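PDB 2GU1: peptidoglycan DD-endopeptidase ShyB from Vibrio cholerae, which cleaves the peptide cross-links between adjacent peptidoglycan strands as a zinc-dependent endopeptidase, probably allowing new glycans to be inserted as the cell wall expands. Local coordinates for residues S272-T276 with L317-R321. Residues are numbered along the deposited sequence; the frame is centred on the assembly and turned at random.
Sequences SVYKT and LVRNR
Within the antiparallel beta sheet of the M23 peptidase domain, the start of strand 274-281 pairs with the end of strand 312-318, just where the latter enters a tight two-residue beta hairpin with strand 321-323. Its type I' turn, usual in such hairpins, is closed by Val-318 N to Arg-321 O (2.8 Å) and Arg-321 N to Val-318 O (2.9 Å). Lys-275 and Leu-317 form a hydrogen-bonded pair, CA atoms 5.1 Å apart: Leu-317 N donates to Lys-275 O at 2.8 Å, and Lys-275 N to Leu-317 O at 3.1 Å. Their side chains share one sheet face, with CB atoms 4.2 Å apart. Tyr-274 and Val-318 follow as a non-hydrogen-bonded pair (CA-CA 5.0 Å), directed to the other face, where Tyr-274 CE1 lies 3.8 Å from Val-318 CG2; Tyr-274 OH is hydrogen-bonded to Asp-186 O.

Val-273 extends the backbone hydrogen bonding beyond the last bridge onto the turn. Its O accepts from Arg-319 N at 2.8 Å, while its t rotamer places CG1 3.7 Å from Val-318 CG1. Val-273 CG2 lies over one face of the Arg-319 guanidinium, which forms a salt bridge with Glu-166. A water donates to Val-273 O and accepts from Asn-320 N, both at 2.8 Å. Leu-317 lies on the same strand as zinc ligand His-313, their side chains about 8 Å apart. Arg-319 (phi/psi 54/41) and Asn-320 (72/9) adopt left-handed backbone conformations, and Asn-320 OD1 accepts a 2.8 Å hydrogen bond from NZ of the m, t, t, p Lys-275 side chain.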
loop_
_atom_site.group_PDB
_atom_site.type_symbol
_atom_site.label_atom_id
_atom_site.label_comp_id
_atom_site.label_asym_id
_atom_site.label_seq_id
_atom_site.Cartn_x
_atom_site.Cartn_y
_atom_site.Cartn_z
ATOM N N SER A 272 0.232 -8.979 3.877
ATOM C CA SER A 272 -1.080 -8.604 3.358
ATOM C C SER A 272 -1.683 -7.332 3.958
ATOM O O SER A 272 -2.588 -6.734 3.374
ATOM C CB SER A 272 -2.064 -9.764 3.558
ATOM O OG SER A 272 -2.087 -10.190 4.914
ATOM N N VAL A 273 -1.165 -6.905 5.106
ATOM C CA VAL A 273 -1.702 -5.737 5.792
ATOM C C VAL A 273 -0.796 -4.495 5.825
ATOM O O VAL A 273 -1.266 -3.368 5.640
ATOM C CB VAL A 273 -2.067 -6.128 7.254
ATOM C CG1 VAL A 273 -2.551 -4.921 8.030
ATOM C CG2 VAL A 273 -3.136 -7.235 7.247
ATOM N N TYR A 274 0.495 -4.710 6.049
ATOM C CA TYR A 274 1.457 -3.614 6.185
ATOM C C TYR A 274 2.349 -3.241 5.002
ATOM O O TYR A 274 2.839 -4.101 4.274
ATOM C CB TYR A 274 2.383 -3.911 7.365
ATOM C CG TYR A 274 1.706 -3.984 8.707
ATOM C CD1 TYR A 274 1.460 -2.826 9.449
ATOM C CD2 TYR A 274 1.316 -5.214 9.246
ATOM C CE1 TYR A 274 0.850 -2.886 10.690
ATOM C CE2 TYR A 274 0.699 -5.283 10.492
ATOM C CZ TYR A 274 0.475 -4.113 11.209
ATOM O OH TYR A 274 -0.089 -4.171 12.456
ATOM N N LYS A 275 2.565 -1.939 4.847
ATOM C CA LYS A 275 3.454 -1.397 3.829
ATOM C C LYS A 275 4.121 -0.198 4.507
ATOM O O LYS A 275 3.571 0.378 5.453
ATOM C CB LYS A 275 2.696 -0.883 2.600
ATOM C CG LYS A 275 1.912 -1.908 1.786
ATOM C CD LYS A 275 1.288 -1.207 0.579
ATOM C CE LYS A 275 0.468 -2.151 -0.305
ATOM N NZ LYS A 275 -0.794 -2.579 0.358
ATOM N N THR A 276 5.303 0.170 4.027
ATOM C CA THR A 276 6.011 1.334 4.548
ATOM C C THR A 276 6.482 2.137 3.342
ATOM O O THR A 276 6.819 1.557 2.302
ATOM C CB THR A 276 7.245 0.944 5.402
ATOM O OG1 THR A 276 8.055 0.003 4.686
ATOM C CG2 THR A 276 6.812 0.347 6.732
ATOM N N LEU A 317 1.616 2.027 6.470
ATOM C CA LEU A 317 0.241 1.895 6.008
ATOM C C LEU A 317 -0.356 0.577 6.477
ATOM O O LEU A 317 0.258 -0.475 6.331
ATOM C CB LEU A 317 0.165 1.943 4.476
ATOM C CG LEU A 317 0.753 3.130 3.718
ATOM C CD1 LEU A 317 0.274 3.059 2.268
ATOM C CD2 LEU A 317 0.320 4.435 4.340
ATOM N N VAL A 318 -1.557 0.650 7.049
ATOM C CA VAL A 318 -2.276 -0.532 7.508
ATOM C C VAL A 318 -3.457 -0.647 6.550
ATOM O O VAL A 318 -4.340 0.213 6.551
ATOM C CB VAL A 318 -2.827 -0.353 8.936
ATOM C CG1 VAL A 318 -3.645 -1.583 9.333
ATOM C CG2 VAL A 318 -1.681 -0.108 9.919
ATOM N N ARG A 319 -3.462 -1.698 5.741
ATOM C CA ARG A 319 -4.510 -1.910 4.747
ATOM C C ARG A 319 -4.634 -0.664 3.875
ATOM O O ARG A 319 -5.732 -0.220 3.536
ATOM C CB ARG A 319 -5.841 -2.255 5.427
ATOM C CG ARG A 319 -5.789 -3.607 6.147
ATOM C CD ARG A 319 -7.164 -4.125 6.587
ATOM N NE ARG A 319 -7.051 -5.445 7.201
ATOM C CZ ARG A 319 -6.637 -5.673 8.445
ATOM N NH1 ARG A 319 -6.300 -4.664 9.238
ATOM N NH2 ARG A 319 -6.534 -6.921 8.892
ATOM N N ASN A 320 -3.474 -0.107 3.531
ATOM C CA ASN A 320 -3.372 1.076 2.687
ATOM C C ASN A 320 -3.793 2.392 3.329
ATOM O O ASN A 320 -3.899 3.411 2.645
ATOM C CB ASN A 320 -4.147 0.853 1.385
ATOM C CG ASN A 320 -3.573 -0.281 0.570
ATOM O OD1 ASN A 320 -2.381 -0.288 0.249
ATOM N ND2 ASN A 320 -4.413 -1.255 0.230
ATOM N N ARG A 321 -4.035 2.374 4.635
ATOM C CA ARG A 321 -4.406 3.581 5.363
ATOM C C ARG A 321 -3.217 4.013 6.225
ATOM O O ARG A 321 -2.714 3.237 7.048
ATOM C CB ARG A 321 -5.585 3.326 6.300
ATOM C CG ARG A 321 -6.820 2.708 5.667
ATOM C CD ARG A 321 -7.873 2.487 6.753
ATOM N NE ARG A 321 -9.019 1.708 6.292
ATOM C CZ ARG A 321 -10.215 2.223 6.036
ATOM N NH1 ARG A 321 -10.428 3.524 6.192
ATOM N NH2 ARG A 321 -11.205 1.433 5.635
HETATM O O HOH W 1 -0.946 -1.302 3.852
#